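Diacylglycerol lipase (PDB 5XK2) probably hydrolyses the ester bonds of mono- and diacylglycerols, as a fungal lipase of the alpha/beta-hydrolase superfamily crystallised in a closed conformation. Local coordinates at residues A[20-30]-A[42-52]; A[149-160]-A[173-183]. All coordinates share one frame; numbering follows the deposited sequence.

Contact 1 of 2, residues A[20-30]-A[42-52]; sequences FWVQYAAATYC and LNCSVGNCPDV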
loop_
_atom_site.group_PDB
_atom_site.type_symbol
_atom_site.label_atom_id
_atom_site.label_comp_id
_atom_site.label_asym_id
_atom_site.label_seq_id
_atom_site.Cartn_x
_atom_site.Cartn_y
_atom_site.Cartn_z
ATOM N N PHE A 20 11.467 8.986 22.568
ATOM C CA PHE A 20 10.403 9.898 22.954
ATOM C C PHE A 20 9.726 10.609 21.773
ATOM O O PHE A 20 8.502 10.562 21.634
ATOM C CB PHE A 20 10.960 10.939 23.930
ATOM C CG PHE A 20 9.958 11.975 24.347
ATOM C CD1 PHE A 20 8.874 11.624 25.129
ATOM C CD2 PHE A 20 10.104 13.302 23.955
ATOM C CE1 PHE A 20 7.940 12.569 25.536
ATOM C CE2 PHE A 20 9.176 14.254 24.355
ATOM C CZ PHE A 20 8.091 13.893 25.132
ATOM N N TRP A 21 10.500 11.244 20.891
ATOM C CA TRP A 21 9.862 12.101 19.891
ATOM C C TRP A 21 9.054 11.288 18.888
ATOM O O TRP A 21 8.107 11.815 18.289
ATOM C CB TRP A 21 10.903 13.000 19.168
ATOM C CG TRP A 21 11.595 13.897 20.154
ATOM C CD1 TRP A 21 12.850 13.752 20.642
ATOM C CD2 TRP A 21 11.020 15.020 20.840
ATOM N NE1 TRP A 21 13.120 14.743 21.574
ATOM C CE2 TRP A 21 11.999 15.518 21.721
ATOM C CE3 TRP A 21 9.764 15.644 20.797
ATOM C CZ2 TRP A 21 11.779 16.630 22.534
ATOM C CZ3 TRP A 21 9.547 16.748 21.609
ATOM C CH2 TRP A 21 10.548 17.223 22.474
ATOM N N VAL A 22 9.380 10.006 18.737
ATOM C CA VAL A 22 8.616 9.170 17.809
ATOM C C VAL A 22 7.152 9.049 18.274
ATOM O O VAL A 22 6.261 8.807 17.467
ATOM C CB VAL A 22 9.255 7.764 17.643
ATOM C CG1 VAL A 22 9.181 6.953 18.938
ATOM C CG2 VAL A 22 8.632 7.016 16.450
ATOM N N GLN A 23 6.904 9.250 19.562
ATOM C CA GLN A 23 5.534 9.196 20.065
ATOM C C GLN A 23 4.690 10.369 19.565
ATOM O O GLN A 23 3.462 10.262 19.457
ATOM C CB GLN A 23 5.531 9.150 21.594
ATOM C CG GLN A 23 6.119 7.857 22.155
ATOM C CD GLN A 23 6.203 7.894 23.651
ATOM O OE1 GLN A 23 5.235 8.249 24.313
ATOM N NE2 GLN A 23 7.375 7.574 24.198
ATOM N N TYR A 24 5.328 11.501 19.252
ATOM C CA TYR A 24 4.585 12.578 18.604
ATOM C C TYR A 24 4.234 12.214 17.167
ATOM O O TYR A 24 3.147 12.534 16.694
ATOM C CB TYR A 24 5.371 13.898 18.638
ATOM C CG TYR A 24 5.330 14.579 19.984
ATOM C CD1 TYR A 24 4.217 15.324 20.371
ATOM C CD2 TYR A 24 6.400 14.477 20.870
ATOM C CE1 TYR A 24 4.172 15.947 21.597
ATOM C CE2 TYR A 24 6.365 15.094 22.112
ATOM C CZ TYR A 24 5.252 15.833 22.467
ATOM O OH TYR A 24 5.180 16.461 23.689
ATOM N N ALA A 25 5.162 11.568 16.469
ATOM C CA ALA A 25 4.853 11.018 15.159
ATOM C C ALA A 25 3.681 10.050 15.234
ATOM O O ALA A 25 2.775 10.098 14.410
ATOM C CB ALA A 25 6.090 10.309 14.578
ATOM N N ALA A 26 3.697 9.193 16.250
ATOM C CA ALA A 26 2.615 8.227 16.444
ATOM C C ALA A 26 1.277 8.940 16.628
ATOM O O ALA A 26 0.249 8.517 16.098
ATOM C CB ALA A 26 2.905 7.333 17.654
ATOM N N ALA A 27 1.299 10.042 17.373
ATOM C CA ALA A 27 0.088 10.786 17.655
ATOM C C ALA A 27 -0.557 11.394 16.394
ATOM O O ALA A 27 -1.765 11.622 16.383
ATOM C CB ALA A 27 0.385 11.877 18.689
ATOM N N THR A 28 0.237 11.631 15.335
ATOM C CA THR A 28 -0.318 12.222 14.111
ATOM C C THR A 28 -1.209 11.267 13.344
ATOM O O THR A 28 -1.924 11.693 12.447
ATOM C CB THR A 28 0.765 12.702 13.119
ATOM O OG1 THR A 28 1.489 11.578 12.598
ATOM C CG2 THR A 28 1.704 13.673 13.802
ATOM N N TYR A 29 -1.157 9.975 13.677
ATOM C CA TYR A 29 -2.043 8.998 13.027
ATOM C C TYR A 29 -3.433 8.924 13.665
ATOM O O TYR A 29 -4.353 8.375 13.065
ATOM C CB TYR A 29 -1.426 7.610 13.051
ATOM C CG TYR A 29 -0.256 7.464 12.113
ATOM C CD1 TYR A 29 -0.454 7.185 10.776
ATOM C CD2 TYR A 29 1.048 7.595 12.573
ATOM C CE1 TYR A 29 0.627 7.032 9.901
ATOM C CE2 TYR A 29 2.136 7.440 11.715
ATOM C CZ TYR A 29 1.916 7.159 10.385
ATOM O OH TYR A 29 2.998 7.007 9.545
ATOM N N CYS A 30 -3.579 9.474 14.868
ATOM C CA CYS A 30 -4.863 9.427 15.593
ATOM C C CYS A 30 -5.774 10.526 15.094
ATOM O O CYS A 30 -5.433 11.697 15.223
ATOM C CB CYS A 30 -4.646 9.619 17.087
ATOM S SG CYS A 30 -3.386 8.584 17.841
ATOM N N LEU A 42 -3.153 16.028 23.576
ATOM C CA LEU A 42 -2.761 14.931 22.702
ATOM C C LEU A 42 -3.019 13.614 23.414
ATOM O O LEU A 42 -2.699 13.472 24.580
ATOM C CB LEU A 42 -1.280 15.033 22.330
ATOM C CG LEU A 42 -0.910 16.116 21.314
ATOM C CD1 LEU A 42 0.602 16.149 21.195
ATOM C CD2 LEU A 42 -1.534 15.848 19.940
ATOM N N ASN A 43 -3.632 12.670 22.725
ATOM C CA ASN A 43 -3.751 11.340 23.316
ATOM C C ASN A 43 -3.914 10.306 22.225
ATOM O O ASN A 43 -4.443 10.599 21.149
ATOM C CB ASN A 43 -4.907 11.293 24.320
ATOM C CG ASN A 43 -6.245 11.455 23.674
ATOM O OD1 ASN A 43 -6.922 10.462 23.361
ATOM N ND2 ASN A 43 -6.652 12.705 23.458
ATOM N N CYS A 44 -3.457 9.085 22.505
ATOM C CA CYS A 44 -3.475 8.035 21.500
ATOM C C CYS A 44 -4.288 6.864 22.022
ATOM O O CYS A 44 -3.881 6.223 22.986
ATOM C CB CYS A 44 -2.054 7.575 21.160
ATOM S SG CYS A 44 -0.941 9.001 20.717
ATOM N N SER A 45 -5.425 6.621 21.376
ATOM C CA SER A 45 -6.380 5.607 21.793
ATOM C C SER A 45 -5.764 4.239 21.911
ATOM O O SER A 45 -6.162 3.468 22.783
ATOM C CB SER A 45 -7.544 5.546 20.799
ATOM O OG SER A 45 -8.266 6.756 20.830
ATOM N N VAL A 46 -4.799 3.943 21.041
ATOM C CA VAL A 46 -4.166 2.615 21.039
ATOM C C VAL A 46 -3.001 2.502 22.036
ATOM O O VAL A 46 -2.399 1.437 22.171
ATOM C CB VAL A 46 -3.656 2.242 19.635
ATOM C CG1 VAL A 46 -4.811 2.285 18.635
ATOM C CG2 VAL A 46 -2.548 3.181 19.213
ATOM N N GLY A 47 -2.674 3.601 22.717
ATOM C CA GLY A 47 -1.744 3.568 23.834
ATOM C C GLY A 47 -0.270 3.646 23.494
ATOM O O GLY A 47 0.566 3.219 24.281
ATOM N N ASN A 48 0.055 4.146 22.306
ATOM C CA ASN A 48 1.459 4.221 21.896
ATOM C C ASN A 48 2.095 5.599 22.041
ATOM O O ASN A 48 3.189 5.817 21.494
ATOM C CB ASN A 48 1.643 3.696 20.462
ATOM C CG ASN A 48 0.861 4.464 19.453
ATOM O OD1 ASN A 48 -0.018 5.262 19.794
ATOM N ND2 ASN A 48 1.163 4.229 18.174
ATOM N N CYS A 49 1.418 6.548 22.704
ATOM C CA CYS A 49 2.167 7.759 23.099
ATOM C C CYS A 49 2.061 8.108 24.585
ATOM O O CYS A 49 1.746 9.254 24.957
ATOM C CB CYS A 49 1.717 8.960 22.235
ATOM S SG CYS A 49 0.018 9.584 22.429
ATOM N N PRO A 50 2.424 7.149 25.460
ATOM C CA PRO A 50 2.226 7.375 26.888
ATOM C C PRO A 50 3.053 8.531 27.443
ATOM O O PRO A 50 2.593 9.195 28.365
ATOM C CB PRO A 50 2.685 6.058 27.522
ATOM C CG PRO A 50 3.671 5.481 26.538
ATOM C CD PRO A 50 3.085 5.850 25.198
ATOM N N ASP A 51 4.256 8.755 26.927
ATOM C CA ASP A 51 5.075 9.813 27.498
ATOM C C ASP A 51 4.657 11.203 27.016
ATOM O O ASP A 51 4.877 12.202 27.710
ATOM C CB ASP A 51 6.542 9.520 27.204
ATOM C CG ASP A 51 6.982 8.216 27.842
ATOM O OD1 ASP A 51 6.771 8.057 29.074
ATOM O OD2 ASP A 51 7.480 7.335 27.119
ATOM N N VAL A 52 4.036 11.265 25.842
ATOM C CA VAL A 52 3.406 12.513 25.389
ATOM C C VAL A 52 2.248 12.869 26.340
ATOM O O VAL A 52 2.119 14.017 26.785
ATOM C CB VAL A 52 2.890 12.385 23.932
ATOM C CG1 VAL A 52 2.022 13.599 23.546
ATOM C CG2 VAL A 52 4.060 12.196 22.954
HETATM O O HOH W 1 0.228 5.753 15.679
#
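Leu42 opens the contact by setting its CD1 methyl against the ring edge of Tyr24, 3.6 Å from CE1. Cys44 lays SG against Ala27, 3.7 Å from Ala27 CA, while its CB meets Cys30 SG, in a disulfide with Cys278. After a type I turn from Cys44 to Gly47, Asn48 brings ND2 over the methyl of Ala26, and a water accepting from that ND2 donates to Ala26 O; ND2 also bonds His274 O. Cys49, joined to Cys44 by a disulfide, sets its CB against Gln23 O and occupies the N-cap position of helix 50-55. The first turn of that helix is gripped by the Gln23 amide, carried there by a chain extended beyond CG, which stands anti to the carbonyl carbon (chi1 -67°). Asp51 N donates to Gln23 OE1 (2.8 Å) in the carbonyl plane, and Gln23 NE2 returns a nearly straight bond (2.9 Å, 167°) to the anti lone pair of Asp51 OD2, fixing the amide's rotation. Val52 centres CG2 over one face of the Tyr24 ring, 3.7 Å from its centroid, in a CH-pi contact. The cystine loop and helix 50-55 flank helix 14-27, whose Trp21 and Tyr24 pack on strand 146-152, while Leu42 reaches strand 71-78.

Contact 2 of 2, residues A[149-160]-A[173-183]; sequences VVGHSLGAAIAS and AILYAYAAPRV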
loop_
_atom_site.group_PDB
_atom_site.type_symbol
_atom_site.label_atom_id
_atom_site.label_comp_id
_atom_site.label_asym_id
_atom_site.label_seq_id
_atom_site.Cartn_x
_atom_site.Cartn_y
_atom_site.Cartn_z
ATOM N N VAL A 149 10.401 19.376 14.893
ATOM C CA VAL A 149 9.626 19.053 13.694
ATOM C C VAL A 149 9.783 17.555 13.459
ATOM O O VAL A 149 10.894 17.058 13.327
ATOM C CB VAL A 149 10.098 19.854 12.470
ATOM C CG1 VAL A 149 9.283 19.487 11.240
ATOM C CG2 VAL A 149 9.967 21.374 12.761
ATOM N N VAL A 150 8.662 16.841 13.446
ATOM C CA VAL A 150 8.719 15.389 13.557
ATOM C C VAL A 150 7.671 14.738 12.669
ATOM O O VAL A 150 6.595 15.292 12.430
ATOM C CB VAL A 150 8.520 14.958 15.042
ATOM C CG1 VAL A 150 7.190 15.442 15.577
ATOM C CG2 VAL A 150 8.665 13.433 15.232
ATOM N N GLY A 151 7.998 13.564 12.155
ATOM C CA GLY A 151 7.016 12.756 11.464
ATOM C C GLY A 151 7.539 11.340 11.277
ATOM O O GLY A 151 8.727 11.075 11.505
ATOM N N HIS A 152 6.648 10.445 10.847
ATOM C CA HIS A 152 7.012 9.080 10.489
ATOM C C HIS A 152 6.555 8.831 9.054
ATOM O O HIS A 152 5.544 9.410 8.628
ATOM C CB HIS A 152 6.366 8.076 11.480
ATOM C CG HIS A 152 6.437 6.645 11.037
ATOM N ND1 HIS A 152 5.359 5.984 10.486
ATOM C CD2 HIS A 152 7.461 5.756 11.040
ATOM C CE1 HIS A 152 5.717 4.750 10.171
ATOM N NE2 HIS A 152 6.990 4.590 10.484
ATOM N N SER A 153 7.278 7.980 8.320
ATOM C CA SER A 153 6.858 7.570 6.978
ATOM C C SER A 153 6.773 8.802 6.064
ATOM O O SER A 153 7.657 9.663 6.088
ATOM C CB SER A 153 5.503 6.825 7.058
ATOM O OG SER A 153 5.110 6.265 5.810
ATOM N N LEU A 154 5.710 8.912 5.270
ATOM C CA LEU A 154 5.618 10.064 4.359
ATOM C C LEU A 154 5.550 11.377 5.150
ATOM O O LEU A 154 6.025 12.409 4.686
ATOM C CB LEU A 154 4.399 9.925 3.431
ATOM C CG LEU A 154 4.627 9.089 2.161
ATOM C CD1 LEU A 154 5.192 7.715 2.440
ATOM C CD2 LEU A 154 3.329 8.986 1.341
ATOM N N GLY A 155 4.966 11.337 6.345
ATOM C CA GLY A 155 4.982 12.493 7.229
ATOM C C GLY A 155 6.390 12.941 7.596
ATOM O O GLY A 155 6.624 14.127 7.788
ATOM N N ALA A 156 7.316 11.995 7.718
ATOM C CA ALA A 156 8.720 12.325 7.996
ATOM C C ALA A 156 9.363 13.046 6.810
ATOM O O ALA A 156 10.262 13.860 6.996
ATOM C CB ALA A 156 9.504 11.067 8.321
ATOM N N ALA A 157 8.917 12.731 5.601
ATOM C CA ALA A 157 9.399 13.452 4.422
ATOM C C ALA A 157 8.934 14.910 4.465
ATOM O O ALA A 157 9.705 15.848 4.240
ATOM C CB ALA A 157 8.911 12.765 3.162
ATOM N N ILE A 158 7.660 15.104 4.767
ATOM C CA ILE A 158 7.138 16.467 4.873
ATOM C C ILE A 158 7.883 17.203 5.966
ATOM O O ILE A 158 8.303 18.346 5.775
ATOM C CB ILE A 158 5.612 16.459 5.139
ATOM C CG1 ILE A 158 4.900 15.790 3.956
ATOM C CG2 ILE A 158 5.095 17.889 5.359
ATOM C CD1 ILE A 158 3.437 15.425 4.229
ATOM N N ALA A 159 8.102 16.531 7.097
ATOM C CA ALA A 159 8.833 17.154 8.190
ATOM C C ALA A 159 10.227 17.592 7.763
ATOM O O ALA A 159 10.694 18.643 8.199
ATOM C CB ALA A 159 8.931 16.198 9.380
ATOM N N SER A 160 10.898 16.770 6.950
ATOM C CA SER A 160 12.261 17.081 6.490
ATOM C C SER A 160 12.307 18.429 5.754
ATOM O O SER A 160 13.174 19.275 6.028
ATOM C CB SER A 160 12.788 15.973 5.564
ATOM O OG SER A 160 12.900 14.753 6.278
ATOM N N ALA A 173 14.851 24.722 13.983
ATOM C CA ALA A 173 14.064 23.481 14.016
ATOM C C ALA A 173 14.966 22.271 14.216
ATOM O O ALA A 173 16.025 22.176 13.592
ATOM C CB ALA A 173 13.267 23.331 12.747
ATOM N N ILE A 174 14.555 21.379 15.116
ATOM C CA ILE A 174 15.220 20.102 15.330
ATOM C C ILE A 174 14.379 19.046 14.627
ATOM O O ILE A 174 13.171 18.921 14.902
ATOM C CB ILE A 174 15.319 19.734 16.828
ATOM C CG1 ILE A 174 15.781 20.916 17.696
ATOM C CG2 ILE A 174 16.191 18.487 17.018
ATOM C CD1 ILE A 174 17.125 21.480 17.308
ATOM N N LEU A 175 14.998 18.286 13.732
ATOM C CA LEU A 175 14.240 17.360 12.883
ATOM C C LEU A 175 14.329 15.924 13.367
ATOM O O LEU A 175 15.422 15.389 13.495
ATOM C CB LEU A 175 14.765 17.438 11.443
ATOM C CG LEU A 175 14.206 16.400 10.459
ATOM C CD1 LEU A 175 12.676 16.555 10.238
ATOM C CD2 LEU A 175 14.956 16.481 9.109
ATOM N N TYR A 176 13.185 15.294 13.630
ATOM C CA TYR A 176 13.169 13.846 13.837
ATOM C C TYR A 176 12.352 13.230 12.721
ATOM O O TYR A 176 11.128 13.381 12.680
ATOM C CB TYR A 176 12.600 13.465 15.217
ATOM C CG TYR A 176 13.426 13.979 16.382
ATOM C CD1 TYR A 176 13.316 15.306 16.805
ATOM C CD2 TYR A 176 14.349 13.163 17.017
ATOM C CE1 TYR A 176 14.086 15.791 17.872
ATOM C CE2 TYR A 176 15.123 13.635 18.065
ATOM C CZ TYR A 176 14.974 14.938 18.496
ATOM O OH TYR A 176 15.741 15.403 19.539
ATOM N N ALA A 177 13.032 12.554 11.801
ATOM C CA ALA A 177 12.370 12.023 10.614
ATOM C C ALA A 177 12.461 10.510 10.614
ATOM O O ALA A 177 13.420 9.937 10.116
ATOM C CB ALA A 177 13.022 12.604 9.366
ATOM N N TYR A 178 11.405 9.867 11.084
ATOM C CA TYR A 178 11.447 8.414 11.269
ATOM C C TYR A 178 10.959 7.748 10.000
ATOM O O TYR A 178 9.834 7.981 9.600
ATOM C CB TYR A 178 10.567 8.005 12.456
ATOM C CG TYR A 178 11.022 8.573 13.782
ATOM C CD1 TYR A 178 11.961 7.889 14.561
ATOM C CD2 TYR A 178 10.511 9.786 14.262
ATOM C CE1 TYR A 178 12.401 8.403 15.786
ATOM C CE2 TYR A 178 10.929 10.300 15.486
ATOM C CZ TYR A 178 11.878 9.610 16.238
ATOM O OH TYR A 178 12.284 10.135 17.452
ATOM N N ALA A 179 11.801 6.928 9.372
ATOM C CA ALA A 179 11.390 6.137 8.202
ATOM C C ALA A 179 11.094 7.011 6.993
ATOM O O ALA A 179 10.209 6.708 6.205
ATOM C CB ALA A 179 10.143 5.271 8.526
ATOM N N ALA A 180 11.846 8.092 6.837
ATOM C CA ALA A 180 11.557 9.047 5.777
ATOM C C ALA A 180 12.005 8.569 4.407
ATOM O O ALA A 180 13.133 8.083 4.245
ATOM C CB ALA A 180 12.244 10.388 6.079
ATOM N N PRO A 181 11.146 8.757 3.410
ATOM C CA PRO A 181 11.562 8.802 2.003
ATOM C C PRO A 181 12.616 9.883 1.766
ATOM O O PRO A 181 12.726 10.815 2.558
ATOM C CB PRO A 181 10.280 9.188 1.259
ATOM C CG PRO A 181 9.146 8.845 2.192
ATOM C CD PRO A 181 9.698 8.994 3.594
ATOM N N ARG A 182 13.348 9.779 0.659
ATOM C CA ARG A 182 14.176 10.900 0.186
ATOM C C ARG A 182 13.286 12.085 -0.220
ATOM O O ARG A 182 12.139 11.879 -0.663
ATOM C CB ARG A 182 15.029 10.473 -0.999
ATOM C CG ARG A 182 16.025 9.384 -0.657
ATOM C CD ARG A 182 16.943 9.097 -1.834
ATOM N NE ARG A 182 17.930 8.067 -1.479
ATOM C CZ ARG A 182 17.841 6.782 -1.808
ATOM N NH1 ARG A 182 16.807 6.331 -2.525
ATOM N NH2 ARG A 182 18.807 5.937 -1.425
ATOM N N VAL A 183 13.748 13.300 0.079
ATOM C CA VAL A 183 13.065 14.517 -0.365
ATOM C C VAL A 183 13.831 15.469 -1.265
ATOM O O VAL A 183 13.251 16.409 -1.789
ATOM C CB VAL A 183 12.573 15.313 0.841
ATOM C CG1 VAL A 183 11.636 14.427 1.670
ATOM C CG2 VAL A 183 13.746 15.785 1.715
HETATM O O HOH W 2 14.012 12.845 4.362
#
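Strands 149-152 and 173-178 run side by side in parallel, joined by backbone hydrogen bonds that begin with Val149 N to Ile174 O and pass through Tyr176 and Gly151. Tyr178 closes the series: its N donates to Gly151 O (3.0 Å), and its O accepts from Ser153 N (2.9 Å), which carries the pairing into the turn beyond the strand.

Apolar packing occupies both faces of the sheet. On the face of Val150 and Tyr178, CG2 of the valine lies at the edge of the tyrosine ring, 3.9 Å from CE2; with CG1 at chi1 59°, CG2 stands anti to the backbone N and is sent toward strand 173-178. Beside them Ala179 CB meets CD2 of His152. On the other face helix 154-160 crosses antiparallel to strand 173-178 at 154°, their axes 7.0 Å apart at closest approach, a spacing consistent with the small residues between them: Ala156 CB lies 4.0 Å from Ala177 CB and 3.4 Å from Tyr178 O. In the loop that follows the strand, Ala180 CB meets Ala156 CB at 3.6 Å, and Val183 CG1 touches Ala157 CB at 3.5 Å. Leu175 spreads its two methyls over Ala159 and Ser160.

Ser160 OG donates to Ala156 O, which also receives Ser160 N from the opposite face of its plane, and a water donates both to OG and to Pro181 O, linking helix to loop.

This is a right-handed beta-alpha-beta crossover of the alpha/beta-hydrolase fold. Gly151, Ser153 and Gly155 match the GxSxG nucleophile elbow, with Ser153 in a strained backbone conformation (phi 61°) and its OG bonded to His268 NE2, consistent with a Ser-His-Asp triad completed by Asp206.

From the N terminus, helix 14-27 comes first, and contact 1 brings the chain back against it after 11 residues that include the short helix 31-34. The chain then builds strands 58-65, 71-78 and 83-89 and helix 118-138 before contact 2 opens; there the rest of helix 154-168 and a short loop lead back to the sheet. The two contacts therefore follow in series, neither enclosing nor crossing the other. They nevertheless meet in space: Trp21 of helix 14-27 packs on Tyr176, and farther along the chain Tyr29 OH probably bonds His152 ND1. Contact 1 joins helix 14-27 to the cystine loop and helix 50-55, and the helix rests on the strands paired in contact 2.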